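Local coordinates for protein B-agarase (Agarivorans gilvus, PDB 5Z6P) that probably hydrolyses glycosidic linkages of agar polysaccharides, as a beta-agarase of glycoside hydrolase family 50, at residues G148-N152 / A177-D181; I223-G227 / K237-E241; A302-I308 / G711-Y717. All coordinates share one frame; numbering follows the deposited sequence.

Interaction 1 (G148-N152 / A177-D181); sequences GGACN and ALNID
L178 holds its CG opposite the backbone N (chi1 -170°), and this carries its two methyl groups across to A150 and N152. N152 answers with a first torsion of 70°. Its CG sits between its own backbone N and carbonyl carbon, and the side-chain amide turns back toward A150 O, within its own segment. CD2 of L178 then lies 3.4 Å from N152 ND2. The other methyl of L178, CD1, is 3.7 Å from N152 ND2. The leucine also rests on the A150 carbonyl, with CD2 3.6 Å from A150 O.

The amide of N152 is fixed from within its own segment. N152 ND2 donates to A150 O over 3.0 Å, fairly straight at 159°. The acceptor lies in the amide plane, and the donor lies in the carbonyl plane. At the other end of the amide, OD1 accepts from S155 OG and from A154 N. With both ends tied, the group presents a set surface to the leucine.

N179 forms the outer part of the contact. Its OD1 is 3.5 Å from G149 CA and 3.5 Å from A150 N, without a hydrogen bond across the segments. G149 has no side chain and follows a cis peptide bond, and the amide of N179 can come close over its CA. The contact is therefore one of van der Waals packing.

Both segments belong to the agarase CBM-like domain. C151 is bonded to C162 by a disulfide, and its backbone is held by R125 and E140. Segment 148-152 is in the loop that follows strand 135-140 and precedes strand 168-174. Segment 177-181 is in the loop from strand 168-174 to strand 185-193. Strand 168-174 links the two loops, and its W173 touches both N152 and L178.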
ATOM      1  N   GLY A 148     -10.951  12.599 -21.479  1.00 36.92           N
ATOM      2  CA  GLY A 148     -11.564  11.521 -20.724  1.00 45.57           C
ATOM      3  C   GLY A 148     -10.536  10.798 -19.877  1.00 44.38           C
ATOM      4  O   GLY A 148      -9.858  11.416 -19.060  1.00 52.34           O
ATOM      5  N   GLY A 149     -10.436   9.484 -20.041  1.00 44.36           N
ATOM      6  CA  GLY A 149     -11.386   8.731 -20.830  1.00 38.66           C
ATOM      7  C   GLY A 149     -12.493   8.271 -19.910  1.00 32.53           C
ATOM      8  O   GLY A 149     -13.397   9.026 -19.590  1.00 36.28           O
ATOM      9  N   ALA A 150     -12.410   7.028 -19.463  1.00 32.48           N
ATOM     10  CA  ALA A 150     -13.408   6.476 -18.563  1.00 28.18           C
ATOM     11  C   ALA A 150     -13.371   7.176 -17.212  1.00 25.29           C
ATOM     12  O   ALA A 150     -12.310   7.572 -16.754  1.00 28.17           O
ATOM     13  CB  ALA A 150     -13.183   4.989 -18.390  1.00 28.49           C
ATOM     14  N   CYS A 151     -14.527   7.320 -16.572  1.00 26.83           N
ATOM     15  CA  CYS A 151     -14.592   7.964 -15.265  1.00 27.06           C
ATOM     16  C   CYS A 151     -13.754   7.213 -14.230  1.00 27.70           C
ATOM     17  O   CYS A 151     -13.616   5.996 -14.302  1.00 28.64           O
ATOM     18  CB  CYS A 151     -16.040   8.090 -14.782  1.00 25.95           C
ATOM     19  SG  CYS A 151     -16.854   6.568 -14.209  1.00 28.92           S
ATOM     20  N   ASN A 152     -13.193   7.951 -13.280  1.00 25.61           N
ATOM     21  CA  ASN A 152     -12.366   7.369 -12.228  1.00 23.74           C
ATOM     22  C   ASN A 152     -11.995   8.414 -11.184  1.00 25.33           C
ATOM     23  O   ASN A 152     -11.999   9.606 -11.476  1.00 24.71           O
ATOM     24  CB  ASN A 152     -11.096   6.768 -12.823  1.00 21.50           C
ATOM     25  CG  ASN A 152     -10.141   7.827 -13.325  1.00 23.82           C
ATOM     26  OD1 ASN A 152      -9.286   8.298 -12.587  1.00 25.00           O
ATOM     27  ND2 ASN A 152     -10.289   8.214 -14.583  1.00 26.24           N
ATOM     28  N   ALA A 177      -4.314  -0.050 -17.446  1.00 27.83           N
ATOM     29  CA  ALA A 177      -4.550   1.081 -18.315  1.00 31.75           C
ATOM     30  C   ALA A 177      -6.002   1.503 -18.221  1.00 32.20           C
ATOM     31  O   ALA A 177      -6.897   0.663 -18.216  1.00 30.89           O
ATOM     32  CB  ALA A 177      -4.192   0.738 -19.741  1.00 29.79           C
ATOM     33  N   LEU A 178      -6.239   2.807 -18.158  1.00 30.28           N
ATOM     34  CA  LEU A 178      -7.591   3.311 -18.056  1.00 28.50           C
ATOM     35  C   LEU A 178      -8.353   3.096 -19.350  1.00 27.91           C
ATOM     36  O   LEU A 178      -9.530   2.744 -19.349  1.00 28.46           O
ATOM     37  CB  LEU A 178      -7.573   4.791 -17.704  1.00 32.04           C
ATOM     38  CG  LEU A 178      -8.918   5.394 -17.343  1.00 28.88           C
ATOM     39  CD1 LEU A 178      -9.310   4.932 -15.962  1.00 25.94           C
ATOM     40  CD2 LEU A 178      -8.845   6.912 -17.409  1.00 35.54           C
ATOM     41  N   ASN A 179      -7.678   3.340 -20.460  1.00 31.89           N
ATOM     42  CA  ASN A 179      -8.298   3.192 -21.764  1.00 32.35           C
ATOM     43  C   ASN A 179      -7.606   2.107 -22.564  1.00 30.65           C
ATOM     44  O   ASN A 179      -6.424   2.209 -22.865  1.00 32.53           O
ATOM     45  CB  ASN A 179      -8.279   4.518 -22.523  1.00 34.90           C
ATOM     46  CG  ASN A 179      -9.125   5.576 -21.853  1.00 36.35           C
ATOM     47  OD1 ASN A 179     -10.354   5.521 -21.891  1.00 40.03           O
ATOM     48  ND2 ASN A 179      -8.474   6.547 -21.235  1.00 34.88           N
ATOM     49  N   ILE A 180      -8.349   1.051 -22.873  1.00 31.02           N
ATOM     50  CA  ILE A 180      -7.797  -0.097 -23.584  1.00 33.95           C
ATOM     51  C   ILE A 180      -8.401  -0.170 -24.976  1.00 32.11           C
ATOM     52  O   ILE A 180      -9.335   0.562 -25.293  1.00 32.04           O
ATOM     53  CB  ILE A 180      -8.061  -1.430 -22.831  1.00 32.29           C
ATOM     54  CG1 ILE A 180      -9.562  -1.676 -22.691  1.00 30.91           C
ATOM     55  CG2 ILE A 180      -7.377  -1.436 -21.475  1.00 29.96           C
ATOM     56  CD1 ILE A 180      -9.911  -2.942 -21.943  1.00 32.82           C
ATOM     57  N   ASP A 181      -7.871  -1.055 -25.808  1.00 34.34           N
ATOM     58  CA  ASP A 181      -8.414  -1.223 -27.148  1.00 36.07           C
ATOM     59  C   ASP A 181      -9.767  -1.932 -27.108  1.00 33.20           C
ATOM     60  O   ASP A 181      -9.839  -3.156 -27.090  1.00 37.77           O
ATOM     61  CB  ASP A 181      -7.433  -1.993 -28.029  1.00 37.64           C
ATOM     62  CG  ASP A 181      -7.939  -2.169 -29.444  1.00 37.11           C
ATOM     63  OD1 ASP A 181      -8.954  -1.530 -29.807  1.00 35.90           O
ATOM     64  OD2 ASP A 181      -7.319  -2.950 -30.195  1.00 42.00           O
TER

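Interaction 2 (I223-G227 / K237-E241); sequences IDRFG and KIHSE
D224 starts a type I beta turn and an Asx turn, and this turn packs against segment 237-241 at the start of a helix. D224 OD1 accepts from F226 N at 2.8 Å. D224 OD2 faces K237 through a water, which donates to OD2 over 2.7 Å and accepts from K237 NZ over 3.0 Å. K237 NZ also donates to Q232 O and N229 O.

The R225 chain runs extended from CG to NE and brings its guanidinium side-on to E241. The pair is a salt bridge: R225 NH2 donates to E241 OE1 over 2.7 Å, and R225 NE donates to E241 OE2 over 3.1 Å. Both are nearly straight and meet the carboxylate on its syn side, but tilted out of its plane; the oxygens lie close to the guanidinium plane. The two planes are 28° apart.

F226 is sandwiched. I238 CG2 sits over one face, 4.1 Å from the ring centre and 5° off its normal, a CH-pi contact. R225 CG lies over the opposite face, toward the rim. F226 CZ lies 3.6 Å from S240 C.

S240 caps E243 N at the head of helix 241-255. R404 of helix 397-406 touches both F226 and E241.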
ATOM      1  N   ILE A 223     -17.109  19.295  -0.277  1.00 20.01           N
ATOM      2  CA  ILE A 223     -16.309  19.294   0.953  1.00 17.51           C
ATOM      3  C   ILE A 223     -16.699  20.423   1.909  1.00 18.26           C
ATOM      4  O   ILE A 223     -16.735  21.585   1.515  1.00 20.05           O
ATOM      5  CB  ILE A 223     -14.787  19.416   0.653  1.00 16.57           C
ATOM      6  CG1 ILE A 223     -14.328  18.382  -0.385  1.00 16.73           C
ATOM      7  CG2 ILE A 223     -13.987  19.298   1.941  1.00 15.82           C
ATOM      8  CD1 ILE A 223     -14.530  16.924   0.030  1.00 14.74           C
ATOM      9  N   ASP A 224     -16.982  20.090   3.167  1.00 21.85           N
ATOM     10  CA  ASP A 224     -17.361  21.113   4.140  1.00 19.80           C
ATOM     11  C   ASP A 224     -16.127  21.750   4.765  1.00 21.59           C
ATOM     12  O   ASP A 224     -15.005  21.461   4.357  1.00 19.15           O
ATOM     13  CB  ASP A 224     -18.304  20.549   5.222  1.00 19.90           C
ATOM     14  CG  ASP A 224     -17.650  19.519   6.131  1.00 18.97           C
ATOM     15  OD1 ASP A 224     -16.419  19.504   6.289  1.00 21.14           O
ATOM     16  OD2 ASP A 224     -18.398  18.729   6.734  1.00 22.43           O
ATOM     17  N   ARG A 225     -16.331  22.606   5.762  1.00 21.41           N
ATOM     18  CA  ARG A 225     -15.219  23.372   6.305  1.00 20.67           C
ATOM     19  C   ARG A 225     -14.268  22.550   7.171  1.00 18.79           C
ATOM     20  O   ARG A 225     -13.204  23.027   7.536  1.00 17.93           O
ATOM     21  CB  ARG A 225     -15.733  24.564   7.101  1.00 18.27           C
ATOM     22  CG  ARG A 225     -16.428  24.255   8.402  1.00 17.91           C
ATOM     23  CD  ARG A 225     -17.112  25.539   8.888  1.00 22.69           C
ATOM     24  NE  ARG A 225     -17.678  25.417  10.225  1.00 26.06           N
ATOM     25  CZ  ARG A 225     -18.940  25.098  10.476  1.00 27.98           C
ATOM     26  NH1 ARG A 225     -19.775  24.860   9.478  1.00 23.78           N
ATOM     27  NH2 ARG A 225     -19.364  25.014  11.730  1.00 29.38           N
ATOM     28  N   PHE A 226     -14.671  21.330   7.502  1.00 20.30           N
ATOM     29  CA  PHE A 226     -13.860  20.428   8.313  1.00 17.89           C
ATOM     30  C   PHE A 226     -13.053  19.456   7.455  1.00 18.12           C
ATOM     31  O   PHE A 226     -12.236  18.687   7.963  1.00 17.63           O
ATOM     32  CB  PHE A 226     -14.750  19.652   9.288  1.00 17.48           C
ATOM     33  CG  PHE A 226     -15.562  20.536  10.191  1.00 19.93           C
ATOM     34  CD1 PHE A 226     -14.972  21.177  11.272  1.00 18.97           C
ATOM     35  CD2 PHE A 226     -16.912  20.737   9.953  1.00 19.95           C
ATOM     36  CE1 PHE A 226     -15.723  21.998  12.109  1.00 21.68           C
ATOM     37  CE2 PHE A 226     -17.666  21.562  10.783  1.00 22.66           C
ATOM     38  CZ  PHE A 226     -17.074  22.190  11.860  1.00 20.51           C
ATOM     39  N   GLY A 227     -13.291  19.504   6.154  1.00 18.48           N
ATOM     40  CA  GLY A 227     -12.652  18.589   5.234  1.00 19.92           C
ATOM     41  C   GLY A 227     -13.505  17.362   4.950  1.00 22.16           C
ATOM     42  O   GLY A 227     -13.132  16.537   4.127  1.00 19.02           O
ATOM     43  N   LYS A 237     -19.595  11.716  11.901  1.00 19.98           N
ATOM     44  CA  LYS A 237     -19.374  13.008  11.237  1.00 22.82           C
ATOM     45  C   LYS A 237     -19.477  14.196  12.216  1.00 21.87           C
ATOM     46  O   LYS A 237     -20.301  14.191  13.123  1.00 21.90           O
ATOM     47  CB  LYS A 237     -20.355  13.186  10.077  1.00 19.67           C
ATOM     48  CG  LYS A 237     -20.215  14.509   9.372  1.00 20.52           C
ATOM     49  CD  LYS A 237     -21.102  14.585   8.166  1.00 21.55           C
ATOM     50  CE  LYS A 237     -21.041  15.958   7.555  1.00 21.63           C
ATOM     51  NZ  LYS A 237     -21.806  16.027   6.300  1.00 23.33           N
ATOM     52  N   ILE A 238     -18.604  15.187  12.042  1.00 23.27           N
ATOM     53  CA  ILE A 238     -18.617  16.409  12.849  1.00 18.40           C
ATOM     54  C   ILE A 238     -19.414  17.503  12.142  1.00 19.74           C
ATOM     55  O   ILE A 238     -19.134  17.819  10.988  1.00 22.56           O
ATOM     56  CB  ILE A 238     -17.180  16.926  13.136  1.00 20.55           C
ATOM     57  CG1 ILE A 238     -16.444  16.002  14.118  1.00 19.51           C
ATOM     58  CG2 ILE A 238     -17.207  18.338  13.682  1.00 18.87           C
ATOM     59  CD1 ILE A 238     -16.994  16.006  15.510  1.00 19.50           C
ATOM     60  N   HIS A 239     -20.386  18.094  12.836  1.00 24.20           N
ATOM     61  CA  HIS A 239     -21.283  19.091  12.221  1.00 22.97           C
ATOM     62  C   HIS A 239     -21.048  20.537  12.638  1.00 22.22           C
ATOM     63  O   HIS A 239     -21.605  21.442  12.033  1.00 28.74           O
ATOM     64  CB  HIS A 239     -22.744  18.740  12.507  1.00 20.61           C
ATOM     65  CG  HIS A 239     -23.106  17.337  12.131  1.00 25.26           C
ATOM     66  ND1 HIS A 239     -23.051  16.293  13.027  1.00 24.60           N
ATOM     67  CD2 HIS A 239     -23.509  16.807  10.955  1.00 23.74           C
ATOM     68  CE1 HIS A 239     -23.418  15.178  12.422  1.00 23.23           C
ATOM     69  NE2 HIS A 239     -23.697  15.461  11.163  1.00 23.10           N
ATOM     70  N   SER A 240     -20.222  20.766  13.648  1.00 23.75           N
ATOM     71  CA  SER A 240     -19.946  22.128  14.085  1.00 26.81           C
ATOM     72  C   SER A 240     -18.776  22.167  15.049  1.00 25.50           C
ATOM     73  O   SER A 240     -18.394  21.139  15.602  1.00 24.33           O
ATOM     74  CB  SER A 240     -21.181  22.734  14.758  1.00 26.66           C
ATOM     75  OG  SER A 240     -21.395  22.118  16.011  1.00 26.66           O
ATOM     76  N   GLU A 241     -18.231  23.361  15.270  1.00 24.11           N
ATOM     77  CA  GLU A 241     -17.126  23.512  16.206  1.00 25.50           C
ATOM     78  C   GLU A 241     -17.571  23.122  17.597  1.00 25.69           C
ATOM     79  O   GLU A 241     -16.770  22.659  18.400  1.00 27.10           O
ATOM     80  CB  GLU A 241     -16.590  24.940  16.214  1.00 25.81           C
ATOM     81  CG  GLU A 241     -15.819  25.328  14.970  1.00 23.95           C
ATOM     82  CD  GLU A 241     -16.714  25.759  13.850  1.00 24.88           C
ATOM     83  OE1 GLU A 241     -17.953  25.574  13.968  1.00 32.27           O
ATOM     84  OE2 GLU A 241     -16.184  26.292  12.854  1.00 25.16           O
TER
HETATM   85  O   HOH W   1     -21.039  18.950   6.463  1.00 25.50           O

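Interaction 3 (A302-I308 / G711-Y717); sequences ATGLDII and GAHYFQY
A302-L305 and G711-Y714 pair as parallel strands, consistent with the first and last strands closing the (beta/alpha)8 barrel expected of this family. Four backbone bonds join the segments. A302 O accepts from A712 N at 2.9 Å. G304 O takes Y714 N at 2.9 Å. Y714 O then accepts from D306 N at 2.8 Å, close to straight at 172°. Further along, D306 O accepts from Y717 N at 3.0 Å. Other barrel neighbours take up further backbone groups. T431 OG1 accepts from T303 N. L305 shares a backbone hydrogen bond with G434, I307 with N435, and G711 with I666.

D306 is the polar centre of the contact. Its CG stands opposite its carbonyl carbon (chi1 -62°), which sets the carboxylate beside H713, nearly perpendicular to the imidazole (86° between the planes). The two side chains are bridged by a water. It donates to D306 OD1 at 2.8 Å and lies 2.8 Å from H713 ND1, in the ring plane. N435 N is a second donor to OD1. Such company would tend to keep the carboxylate ordered. D306 and F715 also touch E668 of strand 664-668.

The hydroxyls are met by residues outside the pair. T303 OG1 is hydrogen-bonded to N755 OD1, Y714 OH to I734 O and R692 NH2, and Y717 OH to R424 NH1 and T421 OG1. A cis peptide joins F715 to Q716, at a point where related glycosidase barrels often have a non-proline cis bond. Here it lies beside I307, whose CG1 packs 3.6 Å from F715 CE2. Beyond it, Y717 turns its ring toward helix 413-428. There L305 CD1 meets Y717 CD1 at 3.7 Å.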
ATOM      1  N   ALA A 302       5.283  -5.979  18.161  1.00 15.87           N
ATOM      2  CA  ALA A 302       5.114  -4.570  17.756  1.00 18.04           C
ATOM      3  C   ALA A 302       3.798  -4.295  17.042  1.00 14.72           C
ATOM      4  O   ALA A 302       3.589  -4.761  15.935  1.00 17.04           O
ATOM      5  CB  ALA A 302       6.280  -4.130  16.865  1.00 14.67           C
ATOM      6  N   THR A 303       2.916  -3.519  17.668  1.00 12.19           N
ATOM      7  CA  THR A 303       1.692  -3.091  16.990  1.00 12.96           C
ATOM      8  C   THR A 303       1.593  -1.572  17.046  1.00 13.54           C
ATOM      9  O   THR A 303       1.905  -0.960  18.067  1.00 18.48           O
ATOM     10  CB  THR A 303       0.409  -3.727  17.606  1.00 16.84           C
ATOM     11  OG1 THR A 303       0.340  -3.423  19.007  1.00 16.06           O
ATOM     12  CG2 THR A 303       0.416  -5.249  17.413  1.00 18.57           C
ATOM     13  N   GLY A 304       1.169  -0.968  15.943  1.00 14.72           N
ATOM     14  CA  GLY A 304       1.114   0.482  15.854  1.00 16.05           C
ATOM     15  C   GLY A 304       0.767   0.975  14.468  1.00 14.49           C
ATOM     16  O   GLY A 304       0.532   0.175  13.572  1.00 16.35           O
ATOM     17  N   LEU A 305       0.758   2.294  14.301  1.00 12.14           N
ATOM     18  CA  LEU A 305       0.312   2.929  13.066  1.00 13.80           C
ATOM     19  C   LEU A 305       1.441   3.695  12.377  1.00 13.12           C
ATOM     20  O   LEU A 305       2.337   4.215  13.024  1.00 12.02           O
ATOM     21  CB  LEU A 305      -0.842   3.894  13.349  1.00 13.70           C
ATOM     22  CG  LEU A 305      -1.943   3.409  14.306  1.00 12.83           C
ATOM     23  CD1 LEU A 305      -2.979   4.511  14.536  1.00 12.67           C
ATOM     24  CD2 LEU A 305      -2.606   2.150  13.781  1.00 15.19           C
ATOM     25  N   ASP A 306       1.382   3.735  11.058  1.00 12.21           N
ATOM     26  CA  ASP A 306       2.316   4.501  10.268  1.00 14.50           C
ATOM     27  C   ASP A 306       1.853   5.953  10.092  1.00 14.45           C
ATOM     28  O   ASP A 306       0.686   6.268  10.300  1.00 14.12           O
ATOM     29  CB  ASP A 306       2.496   3.859   8.899  1.00 12.32           C
ATOM     30  CG  ASP A 306       3.066   2.465   8.979  1.00 16.75           C
ATOM     31  OD1 ASP A 306       3.899   2.179   9.872  1.00 12.03           O
ATOM     32  OD2 ASP A 306       2.644   1.658   8.138  1.00 18.94           O
ATOM     33  N   ILE A 307       2.787   6.808   9.687  1.00 16.69           N
ATOM     34  CA  ILE A 307       2.523   8.206   9.353  1.00 13.22           C
ATOM     35  C   ILE A 307       1.939   8.960  10.553  1.00 16.39           C
ATOM     36  O   ILE A 307       0.794   9.367  10.547  1.00 16.56           O
ATOM     37  CB  ILE A 307       1.578   8.332   8.150  1.00 14.65           C
ATOM     38  CG1 ILE A 307       2.002   7.382   7.026  1.00 14.38           C
ATOM     39  CG2 ILE A 307       1.530   9.786   7.656  1.00 16.01           C
ATOM     40  CD1 ILE A 307       3.221   7.847   6.235  1.00 15.40           C
ATOM     41  N   ILE A 308       2.745   9.136  11.589  1.00 19.79           N
ATOM     42  CA  ILE A 308       2.335   9.928  12.729  1.00 17.43           C
ATOM     43  C   ILE A 308       2.995  11.305  12.602  1.00 14.64           C
ATOM     44  O   ILE A 308       3.981  11.626  13.246  1.00 15.39           O
ATOM     45  CB  ILE A 308       2.673   9.213  14.040  1.00 19.17           C
ATOM     46  CG1 ILE A 308       2.044   7.811  13.989  1.00 17.15           C
ATOM     47  CG2 ILE A 308       2.133   9.997  15.230  1.00 16.65           C
ATOM     48  CD1 ILE A 308       2.494   6.881  15.036  1.00 20.05           C
ATOM     49  N   GLY A 711       5.629  -8.437  14.551  1.00 12.41           N
ATOM     50  CA  GLY A 711       4.845  -7.213  14.562  1.00 16.01           C
ATOM     51  C   GLY A 711       4.102  -6.937  13.270  1.00 15.93           C
ATOM     52  O   GLY A 711       4.313  -7.622  12.267  1.00 17.23           O
ATOM     53  N   ALA A 712       3.211  -5.944  13.312  1.00 16.01           N
ATOM     54  CA  ALA A 712       2.485  -5.467  12.140  1.00 16.19           C
ATOM     55  C   ALA A 712       2.066  -4.001  12.326  1.00 17.26           C
ATOM     56  O   ALA A 712       1.496  -3.621  13.349  1.00 14.78           O
ATOM     57  CB  ALA A 712       1.247  -6.357  11.846  1.00 16.17           C
ATOM     58  N   HIS A 713       2.391  -3.180  11.335  1.00 15.54           N
ATOM     59  CA  HIS A 713       2.096  -1.758  11.386  1.00 15.60           C
ATOM     60  C   HIS A 713       1.034  -1.396  10.352  1.00 15.83           C
ATOM     61  O   HIS A 713       1.099  -1.827   9.207  1.00 16.17           O
ATOM     62  CB  HIS A 713       3.353  -0.927  11.162  1.00 13.16           C
ATOM     63  CG  HIS A 713       4.410  -1.131  12.198  1.00 14.53           C
ATOM     64  ND1 HIS A 713       5.741  -0.851  11.971  1.00 16.39           N
ATOM     65  CD2 HIS A 713       4.337  -1.602  13.466  1.00 13.76           C
ATOM     66  CE1 HIS A 713       6.436  -1.120  13.056  1.00 15.89           C
ATOM     67  NE2 HIS A 713       5.614  -1.578  13.978  1.00 18.07           N
ATOM     68  N   TYR A 714       0.071  -0.585  10.783  1.00 15.47           N
ATOM     69  CA  TYR A 714      -1.094  -0.242  10.000  1.00 12.14           C
ATOM     70  C   TYR A 714      -0.925   1.118   9.307  1.00 13.47           C
ATOM     71  O   TYR A 714      -0.565   2.116   9.926  1.00 11.91           O
ATOM     72  CB  TYR A 714      -2.352  -0.245  10.894  1.00 15.90           C
ATOM     73  CG  TYR A 714      -3.634   0.104  10.163  1.00 12.73           C
ATOM     74  CD1 TYR A 714      -3.967   1.432   9.893  1.00 12.93           C
ATOM     75  CD2 TYR A 714      -4.496  -0.877   9.725  1.00 12.76           C
ATOM     76  CE1 TYR A 714      -5.110   1.756   9.219  1.00 10.64           C
ATOM     77  CE2 TYR A 714      -5.653  -0.559   9.045  1.00 13.52           C
ATOM     78  CZ  TYR A 714      -5.957   0.766   8.805  1.00 11.66           C
ATOM     79  OH  TYR A 714      -7.083   1.101   8.116  1.00 12.25           O
ATOM     80  N   PHE A 715      -1.200   1.138   8.011  1.00 11.56           N
ATOM     81  CA  PHE A 715      -1.075   2.368   7.227  1.00 14.43           C
ATOM     82  C   PHE A 715      -2.494   2.883   6.978  1.00 12.31           C
ATOM     83  O   PHE A 715      -3.170   2.370   6.106  1.00 12.66           O
ATOM     84  CB  PHE A 715      -0.329   2.095   5.909  1.00 12.24           C
ATOM     85  CG  PHE A 715       0.146   3.338   5.186  1.00 13.25           C
ATOM     86  CD1 PHE A 715      -0.749   4.158   4.526  1.00 14.00           C
ATOM     87  CD2 PHE A 715       1.487   3.662   5.141  1.00 13.70           C
ATOM     88  CE1 PHE A 715      -0.319   5.295   3.844  1.00 14.48           C
ATOM     89  CE2 PHE A 715       1.923   4.798   4.458  1.00 13.90           C
ATOM     90  CZ  PHE A 715       1.011   5.608   3.804  1.00 13.02           C
ATOM     91  N   GLN A 716      -2.940   3.915   7.689  1.00 10.71           N
ATOM     92  CA  GLN A 716      -2.130   4.873   8.422  1.00 12.29           C
ATOM     93  C   GLN A 716      -2.978   5.488   9.552  1.00 12.74           C
ATOM     94  O   GLN A 716      -4.159   5.194   9.667  1.00 13.41           O
ATOM     95  CB  GLN A 716      -1.626   5.978   7.475  1.00 11.53           C
ATOM     96  CG  GLN A 716      -2.790   6.666   6.763  1.00 13.95           C
ATOM     97  CD  GLN A 716      -2.384   7.784   5.805  1.00 16.06           C
ATOM     98  OE1 GLN A 716      -1.223   8.153   5.723  1.00 17.02           O
ATOM     99  NE2 GLN A 716      -3.366   8.329   5.079  1.00 16.67           N
ATOM    100  N   TYR A 717      -2.361   6.334  10.374  1.00 15.01           N
ATOM    101  CA  TYR A 717      -3.023   7.001  11.502  1.00 15.60           C
ATOM    102  C   TYR A 717      -4.283   7.759  11.047  1.00 17.23           C
ATOM    103  O   TYR A 717      -5.378   7.521  11.540  1.00 14.32           O
ATOM    104  CB  TYR A 717      -2.050   7.964  12.159  1.00 14.94           C
ATOM    105  CG  TYR A 717      -2.490   8.659  13.432  1.00 15.33           C
ATOM    106  CD1 TYR A 717      -3.501   8.143  14.233  1.00 16.45           C
ATOM    107  CD2 TYR A 717      -1.860   9.828  13.841  1.00 14.41           C
ATOM    108  CE1 TYR A 717      -3.877   8.765  15.398  1.00 13.25           C
ATOM    109  CE2 TYR A 717      -2.230  10.469  15.004  1.00 15.66           C
ATOM    110  CZ  TYR A 717      -3.246   9.924  15.788  1.00 17.32           C
ATOM    111  OH  TYR A 717      -3.630  10.540  16.959  1.00 16.39           O
TER
HETATM  112  O   HOH W   2       6.084   0.442   9.519  1.00 13.20           O

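The three interactions follow one another along the chain and do not touch. Interaction 1 lies within the CBM-like domain, about 33 Å from interaction 2 and about 34 Å from interaction 3, centre to centre. Interaction 2 lies on the connection from strand 199-210 to helix 241-255, which leads onward to the barrel. Its centre is about 26 Å from that of interaction 3, and their nearest atoms are about 13 Å apart. Interaction 3 brings together residues more than 400 positions apart. It lies at the C-terminal ends of two barrel strands, the side where such glycosidase barrels usually carry the active site. The other two contacts are more peripheral.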